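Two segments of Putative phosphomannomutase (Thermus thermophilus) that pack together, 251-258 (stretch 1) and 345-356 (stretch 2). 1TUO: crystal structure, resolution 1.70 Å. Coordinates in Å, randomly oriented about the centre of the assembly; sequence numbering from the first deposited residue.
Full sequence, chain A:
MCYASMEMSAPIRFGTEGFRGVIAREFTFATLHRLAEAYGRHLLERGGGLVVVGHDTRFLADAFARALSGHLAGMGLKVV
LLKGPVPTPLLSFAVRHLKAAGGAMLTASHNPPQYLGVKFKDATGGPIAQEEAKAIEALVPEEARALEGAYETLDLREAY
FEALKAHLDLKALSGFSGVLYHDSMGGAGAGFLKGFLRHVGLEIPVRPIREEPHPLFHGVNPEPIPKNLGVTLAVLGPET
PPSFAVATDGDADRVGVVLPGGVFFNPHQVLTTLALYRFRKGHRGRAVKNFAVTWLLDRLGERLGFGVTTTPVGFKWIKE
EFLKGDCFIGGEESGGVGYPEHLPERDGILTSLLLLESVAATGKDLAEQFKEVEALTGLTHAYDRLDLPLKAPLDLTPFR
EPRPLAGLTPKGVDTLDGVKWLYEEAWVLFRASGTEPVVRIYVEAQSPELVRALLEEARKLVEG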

# COMPACT_ATOMS: atom_id res chain seq x y z
N ASP A 251 7.20 0.04 4.03
CA ASP A 251 7.63 -0.91 2.99
C ASP A 251 7.30 -0.40 1.58
O ASP A 251 7.41 -1.14 0.59
N ALA A 252 6.93 0.87 1.52
CA ALA A 252 6.59 1.54 0.28
C ALA A 252 5.49 0.90 -0.56
O ALA A 252 5.55 0.94 -1.79
N ASP A 253 4.48 0.31 0.08
CA ASP A 253 3.39 -0.22 -0.72
C ASP A 253 2.27 0.83 -0.72
O ASP A 253 1.28 0.70 -1.44
N ARG A 254 2.45 1.88 0.08
CA ARG A 254 1.48 2.98 0.18
C ARG A 254 2.18 4.33 0.07
O ARG A 254 3.37 4.45 0.36
N VAL A 255 1.44 5.36 -0.34
CA VAL A 255 2.02 6.69 -0.44
C VAL A 255 1.06 7.76 0.04
O VAL A 255 -0.16 7.59 0.03
N GLY A 256 1.64 8.87 0.50
CA GLY A 256 0.86 10.01 0.94
C GLY A 256 1.46 11.18 0.17
O GLY A 256 2.63 11.13 -0.21
N VAL A 257 0.67 12.22 -0.07
CA VAL A 257 1.17 13.37 -0.83
C VAL A 257 1.05 14.70 -0.09
O VAL A 257 0.06 14.95 0.60
N VAL A 258 2.07 15.54 -0.23
CA VAL A 258 2.05 16.87 0.38
C VAL A 258 2.31 17.89 -0.72
O VAL A 258 3.29 17.79 -1.46
N GLU A 345 -0.53 -6.13 -6.83
CA GLU A 345 0.01 -5.72 -5.54
C GLU A 345 0.00 -4.20 -5.39
O GLU A 345 -0.05 -3.47 -6.38
N ARG A 346 0.04 -3.71 -4.15
CA ARG A 346 0.09 -2.28 -3.91
C ARG A 346 1.53 -1.84 -4.16
O ARG A 346 2.46 -2.42 -3.61
N ASP A 347 1.72 -0.82 -5.00
CA ASP A 347 3.07 -0.35 -5.29
C ASP A 347 3.15 1.17 -5.15
O ASP A 347 2.69 1.92 -6.01
N GLY A 348 3.76 1.61 -4.05
CA GLY A 348 3.88 3.04 -3.79
C GLY A 348 4.92 3.73 -4.65
O GLY A 348 4.87 4.95 -4.83
N ILE A 349 5.86 2.95 -5.18
CA ILE A 349 6.89 3.51 -6.04
C ILE A 349 6.27 3.84 -7.39
O ILE A 349 6.45 4.94 -7.92
N LEU A 350 5.53 2.89 -7.95
CA LEU A 350 4.88 3.16 -9.24
C LEU A 350 3.83 4.25 -9.07
O LEU A 350 3.63 5.06 -9.96
N THR A 351 3.16 4.27 -7.91
CA THR A 351 2.15 5.30 -7.69
C THR A 351 2.81 6.67 -7.72
O THR A 351 2.28 7.62 -8.31
N SER A 352 3.96 6.78 -7.07
CA SER A 352 4.68 8.05 -7.05
C SER A 352 5.05 8.47 -8.46
O SER A 352 4.86 9.63 -8.84
N LEU A 353 5.56 7.53 -9.25
CA LEU A 353 5.95 7.84 -10.62
C LEU A 353 4.77 8.20 -11.52
O LEU A 353 4.91 9.05 -12.40
N LEU A 354 3.62 7.57 -11.31
CA LEU A 354 2.45 7.90 -12.12
C LEU A 354 1.92 9.28 -11.74
O LEU A 354 1.43 10.03 -12.59
N LEU A 355 2.03 9.64 -10.46
CA LEU A 355 1.58 10.97 -10.04
C LEU A 355 2.46 11.98 -10.76
O LEU A 355 1.98 12.97 -11.31
N LEU A 356 3.76 11.71 -10.77
CA LEU A 356 4.73 12.57 -11.43
C LEU A 356 4.40 12.66 -12.93
O LEU A 356 4.43 13.74 -13.52

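The most unusual feature of this contact is a residue with no side chain, Gly 348, at its tightest point. An ideal CB built on Gly 348 would point toward stretch 1 and clash, lying 2.7 Å from Ala 252 O and 2.9 Å from Val 255 CG1. Its absence lets the CA atoms of Asp 253 and Gly 348 approach to 4.5 Å, and Gly 348 N donates to Ala 252 O (3.0 Å, N-H...O angle 138°), the one direct hydrogen bond between the stretches. Val 255, pointing toward the helix with chi1 m, fills the adjacent space: its CG1 lies 3.0 Å from Gly 348 O and 3.7 Å from Ser 352 OG, while its CG2 meets Thr 351 CG2 at 3.5 Å.

Strand and helix run at 32° with axes 9.1 Å apart at closest approach. Ala 252 CB touches Ile 349 CD1 (4.0 Å; Ile 349 is m, m), and farther along Val 257 CG2 (chi1 t) meets Leu 355 CD1 at 3.8 Å (Leu 355 is m, t).

Polar side chains gather at the other end. Arg 346, its CA-to-CB bond toward stretch 1 and its rotamer m, t, m, brings NE within 3.4 Å of Asp 253 OD1. This salt bridge rests on charge alone, because the oxygen sits well out of the guanidinium plane. Arg 254 (m, t, t) starts away but its end returns, leaving the like-charged pair Arg 254 NH2 and Arg 346 NH1 4.1 Å apart.

Water 1 bridges the stretches, donating to Asp 253 O (2.9 Å) and Thr 351 OG1 (3.2 Å). Asp 347 points away and caps the helix through OD2, accepting from Leu 350 N at 2.9 Å and, weakly, from Ile 349 N at 2.8 Å.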

# COMPACT_ATOMS: atom_id res chain seq x y z
CB ASP A 251 6.99 -2.28 3.25
CG ASP A 251 5.47 -2.25 3.17
OD1 ASP A 251 4.87 -1.18 3.41
OD2 ASP A 251 4.88 -3.31 2.88
CB ALA A 252 7.86 1.74 -0.58
CB ASP A 253 2.88 -1.58 -0.20
CG ASP A 253 2.15 -1.48 1.12
OD1 ASP A 253 1.43 -2.46 1.45
OD2 ASP A 253 2.27 -0.46 1.83
CB ARG A 254 0.76 2.95 1.53
CG ARG A 254 0.08 1.64 1.88
CD ARG A 254 -0.51 1.71 3.29
NE ARG A 254 -1.25 0.50 3.63
CZ ARG A 254 -2.05 0.38 4.68
NH1 ARG A 254 -2.22 1.41 5.50
NH2 ARG A 254 -2.68 -0.76 4.92
CB VAL A 255 2.43 7.04 -1.89
CG1 VAL A 255 3.47 6.06 -2.39
CG2 VAL A 255 1.21 7.04 -2.79
CB VAL A 257 0.40 13.48 -2.17
CG1 VAL A 257 0.78 14.76 -2.89
CG2 VAL A 257 0.71 12.27 -3.05
CB VAL A 258 3.12 17.02 1.48
CG1 VAL A 258 3.09 18.45 2.04
CG2 VAL A 258 2.85 16.02 2.60
CB GLU A 345 1.45 -6.25 -5.44
CG GLU A 345 2.23 -5.80 -4.22
CD GLU A 345 1.76 -6.48 -2.96
OE1 GLU A 345 2.26 -7.58 -2.65
OE2 GLU A 345 0.87 -5.92 -2.28
CB ARG A 346 -0.30 -1.98 -2.46
CG ARG A 346 -1.76 -2.27 -2.16
CD ARG A 346 -2.09 -2.17 -0.68
NE ARG A 346 -1.54 -3.29 0.08
CZ ARG A 346 -2.08 -3.77 1.20
NH1 ARG A 346 -3.19 -3.22 1.68
NH2 ARG A 346 -1.53 -4.79 1.83
CB ASP A 347 3.48 -0.78 -6.71
CG ASP A 347 4.94 -0.48 -7.01
OD1 ASP A 347 5.53 -1.21 -7.84
OD2 ASP A 347 5.50 0.47 -6.43
CB ILE A 349 8.06 2.51 -6.21
CG1 ILE A 349 8.65 2.18 -4.83
CG2 ILE A 349 9.12 3.10 -7.14
CD1 ILE A 349 9.13 3.39 -4.03
CB LEU A 350 4.23 1.89 -9.81
CG LEU A 350 3.53 2.12 -11.16
CD1 LEU A 350 4.52 2.75 -12.14
CD2 LEU A 350 3.01 0.80 -11.70
CB THR A 351 1.43 5.14 -6.33
OG1 THR A 351 0.72 3.90 -6.30
CG2 THR A 351 0.43 6.27 -6.13
CB SER A 352 5.96 7.92 -6.21
OG SER A 352 5.65 7.66 -4.86
CB LEU A 353 6.76 6.67 -11.20
CG LEU A 353 8.11 6.48 -10.50
CD1 LEU A 353 8.78 5.18 -10.92
CD2 LEU A 353 9.01 7.67 -10.83
CB LEU A 354 1.35 6.85 -11.96
CG LEU A 354 1.65 5.50 -12.63
CD1 LEU A 354 0.63 4.46 -12.18
CD2 LEU A 354 1.63 5.66 -14.15
CB LEU A 355 1.72 11.14 -8.53
CG LEU A 355 0.64 10.40 -7.74
CD1 LEU A 355 0.99 10.35 -6.26
CD2 LEU A 355 -0.70 11.10 -7.96
CB LEU A 356 6.14 12.01 -11.22
CG LEU A 356 7.33 12.82 -11.73
CD1 LEU A 356 7.38 14.17 -11.04
CD2 LEU A 356 8.62 12.04 -11.46
O HOH W 1 0.39 2.50 -3.48